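PDB 3TTY: beta-galactosidase from Bacillus circulans subsp. alkalophilus, which catalyses the hydrolysis of terminal beta-D-galactose residues from beta-galactosides, probably including lactose, in a TIM-barrel active site that here holds galactose. Local coordinates for residues M280-F284 and S285-M289; N314-P317 and Y318-K322. One frame throughout, in Å; residues are numbered along the deposited sequence.

Contact 1: residues M280-F284 and S285-M289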
# COMPACT_ATOMS: atom_id res chain seq x y z
N MET A 280 17.63 -0.67 16.32
CA MET A 280 17.33 -1.16 17.66
C MET A 280 16.71 -2.56 17.54
O MET A 280 16.86 -3.40 18.43
CB MET A 280 16.34 -0.19 18.32
CG MET A 280 15.88 -0.55 19.73
SD MET A 280 16.84 0.30 21.01
CE MET A 280 17.80 -1.08 21.62
N ASP A 281 16.06 -2.78 16.39
CA ASP A 281 15.18 -3.91 16.11
C ASP A 281 15.86 -5.13 15.49
O ASP A 281 15.26 -6.20 15.38
CB ASP A 281 14.12 -3.44 15.11
CG ASP A 281 12.71 -3.59 15.64
OD1 ASP A 281 12.56 -3.75 16.87
OD2 ASP A 281 11.76 -3.54 14.82
N THR A 282 17.10 -4.95 15.05
CA THR A 282 17.79 -5.98 14.28
C THR A 282 18.40 -7.06 15.18
O THR A 282 19.10 -6.76 16.14
CB THR A 282 18.91 -5.34 13.40
OG1 THR A 282 18.32 -4.38 12.52
CG2 THR A 282 19.65 -6.40 12.57
N PRO A 283 18.13 -8.34 14.87
CA PRO A 283 18.77 -9.42 15.64
C PRO A 283 20.30 -9.31 15.64
O PRO A 283 20.93 -9.19 14.59
CB PRO A 283 18.32 -10.68 14.91
CG PRO A 283 17.04 -10.30 14.25
CD PRO A 283 17.20 -8.85 13.86
N PHE A 284 20.89 -9.37 16.83
CA PHE A 284 22.35 -9.25 16.95
C PHE A 284 23.08 -10.33 16.14
O PHE A 284 24.15 -10.07 15.58
CB PHE A 284 22.79 -9.26 18.42
CG PHE A 284 21.94 -8.36 19.30
CD1 PHE A 284 21.53 -8.79 20.56
CD2 PHE A 284 21.55 -7.10 18.87
CE1 PHE A 284 20.76 -7.97 21.37
CE2 PHE A 284 20.77 -6.27 19.67
CZ PHE A 284 20.38 -6.70 20.92
N SER A 285 22.49 -11.52 16.07
CA SER A 285 23.08 -12.63 15.31
C SER A 285 22.99 -12.36 13.80
O SER A 285 23.79 -12.87 13.02
CB SER A 285 22.39 -13.95 15.65
OG SER A 285 21.01 -13.92 15.32
N PHE A 286 22.02 -11.54 13.41
CA PHE A 286 21.94 -11.13 12.02
C PHE A 286 23.06 -10.19 11.61
O PHE A 286 23.69 -10.38 10.57
CB PHE A 286 20.58 -10.50 11.66
CG PHE A 286 20.49 -10.10 10.22
CD1 PHE A 286 20.16 -11.03 9.25
CD2 PHE A 286 20.80 -8.81 9.82
CE1 PHE A 286 20.11 -10.68 7.91
CE2 PHE A 286 20.75 -8.45 8.48
CZ PHE A 286 20.40 -9.39 7.52
N THR A 287 23.33 -9.14 12.40
CA THR A 287 24.42 -8.27 12.00
C THR A 287 25.76 -9.01 12.06
O THR A 287 26.66 -8.75 11.26
CB THR A 287 24.41 -6.84 12.67
OG1 THR A 287 25.62 -6.60 13.40
CG2 THR A 287 23.22 -6.63 13.55
N ALA A 288 25.88 -9.99 12.96
CA ALA A 288 27.06 -10.85 12.96
C ALA A 288 27.15 -11.66 11.65
O ALA A 288 28.22 -11.80 11.04
CB ALA A 288 27.03 -11.79 14.17
N MET A 289 26.02 -12.20 11.21
CA MET A 289 25.97 -12.94 9.96
C MET A 289 26.37 -12.05 8.77
O MET A 289 27.03 -12.51 7.84
CB MET A 289 24.57 -13.55 9.74
CG MET A 289 24.53 -14.58 8.61
SD MET A 289 22.91 -15.28 8.30
CE MET A 289 21.94 -13.80 8.01
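P283 O takes two backbone N-H groups of the helix that starts just after it. T287 N reaches it at 3.2 Å, with an N-H...O angle of 154°. F286 N is nearer, at 2.8 Å, but its hydrogen points poorly and the bond is weak. One residue on, A288 N binds F284 O at 3.1 Å. F284 O also accepts a bond from the side chain of Q333. S285 OG is hydrogen-bonded to H428 and D432, on helix 423-435.

The packing is carried by the T282 methyl, the P283 ring and the side chains of F286 and T287. T282 has CG2 anti to its backbone N (OG1 at chi1 -59°), which puts the methyl against the first helical turn, while OG1, beside the backbone N, bonds with S279 N. T282 CG2 meets T287 CG2 at 3.7 Å. The same methyl lies 3.8 Å from F286 CD2, coming obliquely to the ring. P283 CB packs on F286 CB at 4.0 Å. The F284 ring stacks with H635.

This is the N-terminal first turn of an alpha helix, with proline at the N-cap position. Helix 284-296 is the one that follows strand 273-275 in the TIM barrel.

Contact 2: residues N314-P317 and Y318-K322; sequences NWQP and YNSAK. With GLA (alpha-D-galactopyranose), chain H.
N314 and N319 face each other across a bend without regular helix or strand, and N319 is the centre of an inverse gamma turn whose S320 N to Y318 O bond is weak. The N319 amide spans the bend. Its ND2 donates to N314 O at 3.1 Å, with a nearly straight N-H...O angle of 171°. The oxygen lies close to the amide plane of N319, but ND2 sits above the carbonyl plane of N314. N319 OD1 rests 3.3 Å from N314 CA. With an alanine here, N314 O would probably lose this donor and the bend would be less firmly held.

Y318 lays one ring face over the backbone carbon of P317. Its CD2 also touches P317 CB at 3.5 Å, and Y318 meets P522 of the second subunit. The ring of W315 meets the galactose instead. GLA C6 lies at the indole edge, 3.6 Å from W315 NE1, while NE1 bonds to E355, itself a partner of the sugar. N314 has its CG between the backbone N and carbonyl carbon (chi1 61°). With chi2 -69° this brings ND2 over the rim of one face of the W315 ring; ND2 also bonds to S415 of the second subunit.

The segment lies between barrel strand 303-307 and helix 326-336, with K322 packed on M327 and W330 of that helix.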
# COMPACT_ATOMS: atom_id res chain seq x y z
N ASN A 314 19.34 8.61 10.68
CA ASN A 314 18.13 9.30 10.29
C ASN A 314 17.20 8.42 9.48
O ASN A 314 15.98 8.58 9.56
CB ASN A 314 18.49 10.53 9.48
CG ASN A 314 19.24 10.18 8.22
OD1 ASN A 314 20.38 9.74 8.27
ND2 ASN A 314 18.60 10.39 7.08
N TRP A 315 17.77 7.49 8.71
CA TRP A 315 16.99 6.64 7.80
C TRP A 315 16.09 5.62 8.50
O TRP A 315 15.14 5.15 7.90
CB TRP A 315 17.90 5.95 6.78
CG TRP A 315 18.66 6.93 5.93
CD1 TRP A 315 19.97 7.31 6.08
CD2 TRP A 315 18.14 7.68 4.83
NE1 TRP A 315 20.30 8.25 5.12
CE2 TRP A 315 19.20 8.49 4.34
CE3 TRP A 315 16.89 7.75 4.20
CZ2 TRP A 315 19.04 9.35 3.25
CZ3 TRP A 315 16.74 8.61 3.11
CH2 TRP A 315 17.80 9.39 2.65
N GLN A 316 16.37 5.29 9.75
CA GLN A 316 15.53 4.33 10.45
C GLN A 316 14.18 4.96 10.80
O GLN A 316 14.09 6.14 11.11
CB GLN A 316 16.25 3.77 11.69
CG GLN A 316 17.55 3.06 11.36
CD GLN A 316 18.38 2.67 12.59
OE1 GLN A 316 19.53 2.25 12.46
NE2 GLN A 316 17.79 2.81 13.77
N PRO A 317 13.11 4.16 10.72
CA PRO A 317 11.76 4.65 11.03
C PRO A 317 11.77 5.38 12.37
O PRO A 317 11.17 6.44 12.52
CB PRO A 317 10.94 3.36 11.15
CG PRO A 317 11.71 2.33 10.37
CD PRO A 317 13.15 2.72 10.44
N TYR A 318 12.45 4.77 13.34
CA TYR A 318 12.59 5.36 14.67
C TYR A 318 14.07 5.58 14.97
O TYR A 318 14.80 4.62 15.18
CB TYR A 318 11.92 4.46 15.70
CG TYR A 318 10.52 4.11 15.27
CD1 TYR A 318 9.47 4.99 15.50
CD2 TYR A 318 10.26 2.94 14.56
CE1 TYR A 318 8.19 4.70 15.08
CE2 TYR A 318 8.97 2.63 14.12
CZ TYR A 318 7.94 3.52 14.39
OH TYR A 318 6.65 3.25 13.98
N ASN A 319 14.50 6.85 14.95
CA ASN A 319 15.88 7.20 15.24
C ASN A 319 16.19 6.97 16.71
O ASN A 319 16.26 7.93 17.48
CB ASN A 319 16.18 8.67 14.93
CG ASN A 319 16.18 8.99 13.44
OD1 ASN A 319 16.57 10.10 13.05
ND2 ASN A 319 15.73 8.04 12.60
N SER A 320 16.35 5.72 17.11
CA SER A 320 16.68 5.40 18.49
C SER A 320 18.18 5.53 18.72
O SER A 320 19.00 5.19 17.86
CB SER A 320 16.17 4.00 18.84
OG SER A 320 16.68 3.04 17.92
N ALA A 321 18.55 6.06 19.88
CA ALA A 321 19.95 6.23 20.22
C ALA A 321 20.56 4.87 20.53
O ALA A 321 19.86 3.97 21.00
CB ALA A 321 20.08 7.17 21.42
N LYS A 322 21.85 4.70 20.23
CA LYS A 322 22.61 3.56 20.74
C LYS A 322 22.83 3.82 22.22
O LYS A 322 23.41 4.84 22.59
CB LYS A 322 23.97 3.45 20.03
CG LYS A 322 23.90 3.02 18.58
CD LYS A 322 25.27 2.95 17.88
CE LYS A 322 25.14 2.32 16.48
NZ LYS A 322 26.42 2.20 15.69
C1 GLA H . 25.22 4.97 3.57
C2 GLA H . 26.02 5.99 2.72
C3 GLA H . 26.50 7.20 3.54
C4 GLA H . 25.31 7.72 4.34
C5 GLA H . 24.72 6.57 5.17
C6 GLA H . 23.58 7.13 6.03
O1 GLA H . 26.00 4.20 4.51
O2 GLA H . 27.14 5.37 2.12
O3 GLA H . 26.97 8.27 2.70
O4 GLA H . 24.35 8.17 3.40
O5 GLA H . 24.17 5.59 4.28
O6 GLA H . 23.26 6.21 7.08

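In the fold
Contact 1 comes first along the chain. It joins the loop after strand 273-275 to the start of helix 284-296. The chain then passes through that helix and strand 303-307 before contact 2 shapes the loop leading to helix 326-336. The two are in series and neither encloses the other. Their centres are about 15 Å apart, yet they touch: M280 CB lies 3.3 Å from S320 OG. Successive loops of the barrel therefore meet side by side. Contact 1 faces helix 423-435, while contact 2 reaches the galactose pocket through W315. Both also meet the second subunit, so these two loops, which follow strands 273-275 and 303-307, lie at the subunit interface.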